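Local coordinates for general secretion pathway protein C (Vibrio cholerae, PDB 2I6V) that is a component, here represented by its PDZ domain, of the type II secretion system and is probably required to secrete cholera toxin through the outer membrane, at residues V44-L49 with T68-T73; Q5-S10 with Y21-G26; D39-V44 with V74-Q79. All coordinates share one frame; numbering follows the deposited sequence.

Strand 42-46 ties the three contacts together. Contacts 1 and 3 are successive portions of its antiparallel pairing with strand 69-76: their centres lie about 13 Å apart, V44 belongs to both, and contact 1 is nested inside the loop that contact 3 closes. Where they meet, L72 CD1 packs on A43 CB at 3.9 Å. Contact 2 pairs strands 7-14 and 17-25, and the second of these is also a neighbour of strand 42-46. Probable hydrogen bonds join it to contact 3, among them Y21 O with A43 N at 2.7 Å. The centres of contacts 1 and 2 are about 14 Å apart, on opposite sides of the chain's centre.

Contact 1: V44-L49 with T68-T73; sequences VALNGL and TEMSLT
With CG anti to the backbone N (chi1 -171°), L46 brings its CD1 branch across to the methyl CE of M70, 3.7 Å away, and M70, bent at its last torsion, meets it obliquely. N47 turns CG anti to its carbonyl carbon (chi1 -67°), which carries the amide toward strand 69-76, where OD1 faces S71 N. There S71 N donates to N47 OD1 at 2.9 Å, nearly end-on to the amide C=O, while N47 N returns a bond to S71 O at 2.7 Å. Asparagine suits the place twice over: it tolerates the positive phi of this type I' turn position, and its side-chain C=O stands in for a backbone acceptor; G48 takes the next positive-phi position. V44 and A45 both face T73 in a classic beta bulge: V44 N bonds T73 O at 2.9 Å, and the bond from A45 N to the same oxygen is weak. One water accepts from G48 N, shares a hydrogen bond with S71 OG and donates to T73 OG1, which also bonds D82. Leucine and methionine suit the buried face, where L46 packs against L60 and F61 of helix 54-62; on its far edge, strand 69-76 pairs through M70 and L72 with strand 79-86.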
loop_
_atom_site.group_PDB
_atom_site.type_symbol
_atom_site.label_atom_id
_atom_site.label_comp_id
_atom_site.label_asym_id
_atom_site.label_seq_id
_atom_site.Cartn_x
_atom_site.Cartn_y
_atom_site.Cartn_z
ATOM N N VAL A 44 1.968 5.850 0.087
ATOM C CA VAL A 44 1.246 7.119 0.025
ATOM C C VAL A 44 0.031 7.096 -0.898
ATOM O O VAL A 44 -0.893 7.901 -0.741
ATOM C CB VAL A 44 2.186 8.278 -0.349
ATOM C CG1 VAL A 44 3.292 8.418 0.696
ATOM C CG2 VAL A 44 2.799 8.047 -1.724
ATOM N N ALA A 45 0.016 6.178 -1.857
ATOM C CA ALA A 45 -1.144 6.068 -2.738
ATOM C C ALA A 45 -1.411 4.629 -3.133
ATOM O O ALA A 45 -0.508 3.788 -3.114
ATOM C CB ALA A 45 -0.950 6.930 -3.979
ATOM N N LEU A 46 -2.655 4.363 -3.514
ATOM C CA LEU A 46 -3.068 3.055 -3.997
ATOM C C LEU A 46 -3.868 3.290 -5.272
ATOM O O LEU A 46 -4.857 4.022 -5.255
ATOM C CB LEU A 46 -3.929 2.371 -2.928
ATOM C CG LEU A 46 -4.312 0.906 -3.097
ATOM C CD1 LEU A 46 -3.095 0.064 -3.476
ATOM C CD2 LEU A 46 -4.939 0.397 -1.791
ATOM N N ASN A 47 -3.426 2.701 -6.386
ATOM C CA ASN A 47 -4.020 3.011 -7.691
ATOM C C ASN A 47 -4.097 4.514 -7.991
ATOM O O ASN A 47 -5.031 4.982 -8.655
ATOM C CB ASN A 47 -5.413 2.387 -7.813
ATOM C CG ASN A 47 -5.374 0.877 -7.836
ATOM O OD1 ASN A 47 -4.303 0.268 -7.804
ATOM N ND2 ASN A 47 -6.549 0.260 -7.896
ATOM N N GLY A 48 -3.123 5.274 -7.494
ATOM C CA GLY A 48 -3.053 6.711 -7.762
ATOM C C GLY A 48 -3.939 7.549 -6.856
ATOM O O GLY A 48 -3.967 8.776 -6.950
ATOM N N LEU A 49 -4.659 6.878 -5.967
ATOM C CA LEU A 49 -5.570 7.532 -5.053
ATOM C C LEU A 49 -4.911 7.641 -3.677
ATOM O O LEU A 49 -4.131 6.777 -3.271
ATOM C CB LEU A 49 -6.873 6.744 -4.955
ATOM C CG LEU A 49 -7.703 6.674 -6.248
ATOM C CD1 LEU A 49 -8.607 5.456 -6.254
ATOM C CD2 LEU A 49 -8.503 7.959 -6.434
ATOM N N THR A 68 -7.791 -7.247 -10.664
ATOM C CA THR A 68 -6.791 -8.276 -10.917
ATOM C C THR A 68 -5.387 -7.775 -10.598
ATOM O O THR A 68 -4.434 -8.549 -10.590
ATOM C CB THR A 68 -6.826 -8.776 -12.375
ATOM O OG1 THR A 68 -6.567 -7.685 -13.268
ATOM C CG2 THR A 68 -8.187 -9.392 -12.696
ATOM N N GLU A 69 -5.262 -6.476 -10.343
ATOM C CA GLU A 69 -3.966 -5.891 -10.023
ATOM C C GLU A 69 -4.169 -4.556 -9.332
ATOM O O GLU A 69 -5.235 -3.951 -9.452
ATOM C CB GLU A 69 -3.135 -5.690 -11.294
ATOM C CG GLU A 69 -3.816 -4.803 -12.332
ATOM C CD GLU A 69 -3.127 -4.815 -13.692
ATOM O OE1 GLU A 69 -2.238 -5.661 -13.921
ATOM O OE2 GLU A 69 -3.486 -3.968 -14.538
ATOM N N MET A 70 -3.143 -4.105 -8.613
ATOM C CA MET A 70 -3.156 -2.802 -7.944
ATOM C C MET A 70 -1.762 -2.201 -8.011
ATOM O O MET A 70 -0.776 -2.927 -8.119
ATOM C CB MET A 70 -3.503 -2.949 -6.466
ATOM C CG MET A 70 -4.827 -3.573 -6.163
ATOM S SD MET A 70 -5.180 -3.360 -4.413
ATOM C CE MET A 70 -3.573 -3.620 -3.680
ATOM N N SER A 71 -1.674 -0.877 -7.933
ATOM C CA SER A 71 -0.371 -0.233 -7.779
ATOM C C SER A 71 -0.306 0.467 -6.439
ATOM O O SER A 71 -1.254 1.140 -6.029
ATOM C CB SER A 71 -0.121 0.784 -8.883
ATOM O OG SER A 71 -0.864 1.958 -8.623
ATOM N N LEU A 72 0.819 0.313 -5.760
ATOM C CA LEU A 72 1.052 0.988 -4.497
ATOM C C LEU A 72 2.208 1.950 -4.724
ATOM O O LEU A 72 3.288 1.535 -5.134
ATOM C CB LEU A 72 1.426 -0.046 -3.440
ATOM C CG LEU A 72 1.607 0.368 -1.986
ATOM C CD1 LEU A 72 0.295 0.850 -1.369
ATOM C CD2 LEU A 72 2.146 -0.825 -1.212
ATOM N N THR A 73 1.978 3.239 -4.479
ATOM C CA THR A 73 3.038 4.220 -4.624
ATOM C C THR A 73 3.741 4.321 -3.282
ATOM O O THR A 73 3.097 4.579 -2.265
ATOM C CB THR A 73 2.489 5.609 -5.011
ATOM O OG1 THR A 73 1.766 5.516 -6.248
ATOM C CG2 THR A 73 3.638 6.610 -5.174
HETATM O O HOH W 1 -0.622 4.165 -6.662
#

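Contact 2: Q5-S10 with Y21-G26; sequences QYVRLS and YRVSPG
V7 and V23 meet through methyl branches, V7 CG2 and V23 CG1 at 3.8 Å, their side chains crossing at about a right angle. Both valines are buried, and beta-branched residues suit such a strand interior; CG2 of V7 reaches the pair by standing anti to its backbone N. Helix 29-34 also covers V23, through F32. At the end of the strands the backbones close in further: G26 CA comes within 3.5 Å of V7 N. A side chain on G26 would run into the backbone of Q5 to V7, which is why glycine fits here. R8 and S24 exchange two fairly straight hydrogen bonds, each 2.9 Å; the S10-R22 pair is more bent on the R22 N side. L9, beside V23, is exposed and packs on Y21 CB and V23 CG2.

The face carrying R8, S10, R22 and S24 is the more polar and hydrated one. R8 stretches its aliphatic chain past P25, CD lying 3.4 Å from P25 O, and its guanidinium has the carbonyl carbon of G26 over one face. The short serine side chains of S10 and S24 keep their hydroxyls close enough for one water to reach both; it also donates weakly to R22 O. The long R22 leads away to a salt bridge with D39. Two antiparallel strands, 7-14 and 17-25, that follow each other through a short turn make a beta hairpin, the first of this PDZ domain.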
loop_
_atom_site.group_PDB
_atom_site.type_symbol
_atom_site.label_atom_id
_atom_site.label_comp_id
_atom_site.label_asym_id
_atom_site.label_seq_id
_atom_site.Cartn_x
_atom_site.Cartn_y
_atom_site.Cartn_z
ATOM N N GLN A 5 -1.253 -10.849 2.270
ATOM C CA GLN A 5 -0.214 -11.760 1.784
ATOM C C GLN A 5 0.995 -10.967 1.282
ATOM O O GLN A 5 2.130 -11.464 1.318
ATOM C CB GLN A 5 -0.746 -12.645 0.644
ATOM C CG GLN A 5 -1.948 -13.508 1.008
ATOM C CD GLN A 5 -1.590 -14.678 1.913
ATOM O OE1 GLN A 5 -0.416 -14.911 2.231
ATOM N NE2 GLN A 5 -2.612 -15.447 2.312
ATOM N N TYR A 6 0.733 -9.735 0.836
ATOM C CA TYR A 6 1.729 -8.905 0.146
ATOM C C TYR A 6 2.401 -7.921 1.082
ATOM O O TYR A 6 3.582 -7.630 0.931
ATOM C CB TYR A 6 1.070 -8.087 -0.979
ATOM C CG TYR A 6 0.433 -8.918 -2.076
ATOM C CD1 TYR A 6 1.105 -9.152 -3.271
ATOM C CD2 TYR A 6 -0.837 -9.467 -1.915
ATOM C CE1 TYR A 6 0.531 -9.904 -4.279
ATOM C CE2 TYR A 6 -1.430 -10.216 -2.926
ATOM C CZ TYR A 6 -0.734 -10.435 -4.104
ATOM O OH TYR A 6 -1.314 -11.189 -5.110
ATOM N N VAL A 7 1.640 -7.389 2.037
ATOM C CA VAL A 7 2.120 -6.246 2.794
ATOM C C VAL A 7 1.344 -6.063 4.093
ATOM O O VAL A 7 0.177 -6.472 4.204
ATOM C CB VAL A 7 2.035 -4.950 1.933
ATOM C CG1 VAL A 7 0.567 -4.546 1.708
ATOM C CG2 VAL A 7 2.808 -3.823 2.592
ATOM N N ARG A 8 2.007 -5.459 5.077
ATOM C CA ARG A 8 1.342 -5.002 6.287
ATOM C C ARG A 8 1.543 -3.499 6.389
ATOM O O ARG A 8 2.594 -2.977 5.994
ATOM C CB ARG A 8 1.882 -5.732 7.523
ATOM C CG ARG A 8 1.329 -7.156 7.613
ATOM C CD ARG A 8 1.963 -8.018 8.688
ATOM N NE ARG A 8 1.615 -9.407 8.403
ATOM C CZ ARG A 8 2.172 -10.473 8.962
ATOM N NH1 ARG A 8 1.753 -11.683 8.602
ATOM N NH2 ARG A 8 3.115 -10.339 9.891
ATOM N N LEU A 9 0.529 -2.804 6.903
ATOM C CA LEU A 9 0.562 -1.344 6.963
ATOM C C LEU A 9 0.281 -0.836 8.366
ATOM O O LEU A 9 -0.534 -1.405 9.094
ATOM C CB LEU A 9 -0.476 -0.755 6.009
ATOM C CG LEU A 9 -0.358 -1.140 4.534
ATOM C CD1 LEU A 9 -1.544 -0.577 3.776
ATOM C CD2 LEU A 9 0.960 -0.617 3.969
ATOM N N SER A 10 0.959 0.239 8.743
ATOM C CA SER A 10 0.655 0.941 9.999
ATOM C C SER A 10 0.625 2.448 9.759
ATOM O O SER A 10 1.327 2.961 8.893
ATOM C CB SER A 10 1.656 0.579 11.109
ATOM O OG SER A 10 2.994 0.910 10.761
ATOM N N TYR A 21 1.316 5.437 5.262
ATOM C CA TYR A 21 1.405 4.149 5.965
ATOM C C TYR A 21 2.791 3.529 5.851
ATOM O O TYR A 21 3.328 3.386 4.749
ATOM C CB TYR A 21 0.337 3.160 5.462
ATOM C CG TYR A 21 -1.051 3.683 5.700
ATOM C CD1 TYR A 21 -1.791 3.264 6.799
ATOM C CD2 TYR A 21 -1.601 4.631 4.853
ATOM C CE1 TYR A 21 -3.054 3.772 7.040
ATOM C CE2 TYR A 21 -2.869 5.147 5.079
ATOM C CZ TYR A 21 -3.589 4.712 6.175
ATOM O OH TYR A 21 -4.846 5.234 6.393
ATOM N N ARG A 22 3.375 3.187 6.993
ATOM C CA ARG A 22 4.637 2.466 6.998
ATOM C C ARG A 22 4.399 1.058 6.491
ATOM O O ARG A 22 3.472 0.373 6.924
ATOM C CB ARG A 22 5.206 2.367 8.412
ATOM C CG ARG A 22 6.651 1.899 8.444
ATOM C CD ARG A 22 7.051 1.498 9.865
ATOM N NE ARG A 22 8.457 1.094 9.957
ATOM C CZ ARG A 22 8.929 -0.089 9.562
ATOM N NH1 ARG A 22 8.106 -0.994 9.020
ATOM N NH2 ARG A 22 10.227 -0.354 9.681
ATOM N N VAL A 23 5.267 0.628 5.586
ATOM C CA VAL A 23 5.213 -0.714 5.027
ATOM C C VAL A 23 6.050 -1.709 5.838
ATOM O O VAL A 23 7.214 -1.437 6.158
ATOM C CB VAL A 23 5.778 -0.693 3.586
ATOM C CG1 VAL A 23 6.103 -2.088 3.093
ATOM C CG2 VAL A 23 4.826 0.035 2.635
ATOM N N SER A 24 5.449 -2.862 6.149
ATOM C CA SER A 24 6.145 -3.995 6.766
ATOM C C SER A 24 5.890 -5.227 5.907
ATOM O O SER A 24 4.940 -5.261 5.134
ATOM C CB SER A 24 5.635 -4.260 8.192
ATOM O OG SER A 24 5.941 -3.180 9.072
ATOM N N PRO A 25 6.737 -6.246 6.039
ATOM C CA PRO A 25 6.525 -7.463 5.252
ATOM C C PRO A 25 5.142 -8.085 5.471
ATOM O O PRO A 25 4.630 -8.098 6.593
ATOM C CB PRO A 25 7.628 -8.401 5.755
ATOM C CG PRO A 25 8.715 -7.453 6.225
ATOM C CD PRO A 25 7.937 -6.334 6.886
ATOM N N GLY A 26 4.545 -8.573 4.387
ATOM C CA GLY A 26 3.303 -9.307 4.480
ATOM C C GLY A 26 3.550 -10.753 4.872
ATOM O O GLY A 26 4.654 -11.145 5.291
HETATM O O HOH W 2 4.559 -0.907 9.207
#

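Contact 3: D39-V44 with V74-Q79; sequences DGDMAV and VERDGQ
D41 and R76 make a two-pronged salt bridge, the main side-chain interaction of this contact. R76 NE donates to D41 OD1 and R76 NH2 to D41 OD2, both at 2.8 Å, so each carboxylate oxygen has its own nitrogen. The second bond is nearly straight, with 175° at the hydrogen. Both oxygens are met on the syn side, and the carboxylate and guanidinium planes lie only 18° apart, which makes this a nearly coplanar, side-on grip. R76 starts extended, CG anti to its backbone N, and then bends at chi3 (-58°) to turn the edge of its guanidinium onto the acid. An arginine suits the place by offering two parallel N-H groups; a short aspartate suffices opposite it.

Backbone bonds form the second group. M42 N donates to E75 O at 3.0 Å. In return E75 N donates to M42 O at 2.7 Å, which makes the two residues a hydrogen-bonded antiparallel pair. Their side chains lie on the same face, M42 CB 4.2 Å from E75 CB. Beyond R76 the chain reverses in a type I' turn, where G78 accommodates positive phi.

Apolar packing is lighter. V74 lays CG1 near A43 CA at 4.1 Å, on the face where A43 is small enough to sit close to V23 and L72.

Further bonds engage the ion pair: D41 OD2 accepts from Q38 N, and R76 NH2 donates to G36 O. D41 is buried, so the guanidinium and the amide N-H together would be expected to stabilise its negative charge and limit its rotation, while the bond to G36 O helps to hold the guanidinium of R76.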
loop_
_atom_site.group_PDB
_atom_site.type_symbol
_atom_site.label_atom_id
_atom_site.label_comp_id
_atom_site.label_asym_id
_atom_site.label_seq_id
_atom_site.Cartn_x
_atom_site.Cartn_y
_atom_site.Cartn_z
ATOM N N ASP A 39 11.017 -3.117 3.934
ATOM C CA ASP A 39 10.518 -2.741 5.250
ATOM C C ASP A 39 10.832 -1.260 5.486
ATOM O O ASP A 39 11.938 -0.795 5.190
ATOM C CB ASP A 39 11.172 -3.583 6.351
ATOM C CG ASP A 39 10.672 -3.208 7.728
ATOM O OD1 ASP A 39 9.465 -3.378 7.967
ATOM O OD2 ASP A 39 11.482 -2.737 8.569
ATOM N N GLY A 40 9.853 -0.522 6.004
ATOM C CA GLY A 40 10.039 0.903 6.263
ATOM C C GLY A 40 9.744 1.841 5.092
ATOM O O GLY A 40 9.843 3.060 5.234
ATOM N N ASP A 41 9.392 1.292 3.932
ATOM C CA ASP A 41 8.907 2.127 2.837
ATOM C C ASP A 41 7.680 2.883 3.327
ATOM O O ASP A 41 6.948 2.390 4.189
ATOM C CB ASP A 41 8.471 1.276 1.654
ATOM C CG ASP A 41 9.627 0.785 0.810
ATOM O OD1 ASP A 41 10.761 1.271 0.988
ATOM O OD2 ASP A 41 9.367 -0.081 -0.057
ATOM N N MET A 42 7.440 4.064 2.769
ATOM C CA MET A 42 6.230 4.827 3.120
ATOM C C MET A 42 5.198 4.774 2.003
ATOM O O MET A 42 5.420 5.325 0.933
ATOM C CB MET A 42 6.566 6.289 3.430
ATOM C CG MET A 42 7.120 6.508 4.827
ATOM S SD MET A 42 5.891 6.117 6.095
ATOM C CE MET A 42 4.594 7.263 5.626
ATOM N N ALA A 43 4.064 4.130 2.257
ATOM C CA ALA A 43 3.028 4.007 1.237
ATOM C C ALA A 43 2.165 5.257 1.258
ATOM O O ALA A 43 1.689 5.683 2.316
ATOM C CB ALA A 43 2.179 2.790 1.497
ATOM N N VAL A 44 1.968 5.850 0.087
ATOM C CA VAL A 44 1.246 7.119 0.025
ATOM C C VAL A 44 0.031 7.096 -0.898
ATOM O O VAL A 44 -0.893 7.901 -0.741
ATOM C CB VAL A 44 2.186 8.278 -0.349
ATOM C CG1 VAL A 44 3.292 8.418 0.696
ATOM C CG2 VAL A 44 2.799 8.047 -1.724
ATOM N N VAL A 74 5.053 4.117 -3.276
ATOM C CA VAL A 74 5.803 4.243 -2.017
ATOM C C VAL A 74 6.904 5.288 -2.117
ATOM O O VAL A 74 7.379 5.594 -3.211
ATOM C CB VAL A 74 6.424 2.907 -1.568
ATOM C CG1 VAL A 74 5.338 1.835 -1.417
ATOM C CG2 VAL A 74 7.514 2.459 -2.548
ATOM N N GLU A 75 7.304 5.819 -0.966
ATOM C CA GLU A 75 8.414 6.758 -0.884
ATOM C C GLU A 75 9.565 6.071 -0.156
ATOM O O GLU A 75 9.373 5.490 0.916
ATOM C CB GLU A 75 7.982 8.007 -0.126
ATOM C CG GLU A 75 8.867 9.217 -0.335
ATOM C CD GLU A 75 8.141 10.499 0.025
ATOM O OE1 GLU A 75 7.857 10.697 1.224
ATOM O OE2 GLU A 75 7.828 11.297 -0.891
ATOM N N ARG A 76 10.755 6.138 -0.752
ATOM C CA ARG A 76 11.939 5.490 -0.226
ATOM C C ARG A 76 13.122 6.399 -0.541
ATOM O O ARG A 76 13.338 6.756 -1.695
ATOM C CB ARG A 76 12.122 4.107 -0.878
ATOM C CG ARG A 76 13.315 3.325 -0.356
ATOM C CD ARG A 76 13.598 2.119 -1.250
ATOM N NE ARG A 76 12.430 1.252 -1.309
ATOM C CZ ARG A 76 12.209 0.348 -2.257
ATOM N NH1 ARG A 76 13.086 0.192 -3.241
ATOM N NH2 ARG A 76 11.101 -0.390 -2.225
ATOM N N ASP A 77 13.845 6.802 0.496
ATOM C CA ASP A 77 14.984 7.711 0.343
ATOM C C ASP A 77 14.594 8.988 -0.416
ATOM O O ASP A 77 15.354 9.497 -1.255
ATOM C CB ASP A 77 16.155 6.991 -0.327
ATOM C CG ASP A 77 16.558 5.730 0.410
ATOM O OD1 ASP A 77 16.530 5.731 1.664
ATOM O OD2 ASP A 77 16.893 4.733 -0.263
ATOM N N GLY A 78 13.400 9.488 -0.113
ATOM C CA GLY A 78 12.917 10.765 -0.631
ATOM C C GLY A 78 12.372 10.729 -2.042
ATOM O O GLY A 78 11.981 11.762 -2.588
ATOM N N GLN A 79 12.344 9.543 -2.642
ATOM C CA GLN A 79 11.852 9.404 -4.008
ATOM C C GLN A 79 10.660 8.468 -4.042
ATOM O O GLN A 79 10.587 7.537 -3.249
ATOM C CB GLN A 79 12.944 8.847 -4.916
ATOM C CG GLN A 79 14.090 9.805 -5.176
ATOM C CD GLN A 79 15.023 9.291 -6.252
ATOM O OE1 GLN A 79 15.557 8.181 -6.154
ATOM N NE2 GLN A 79 15.225 10.094 -7.292
#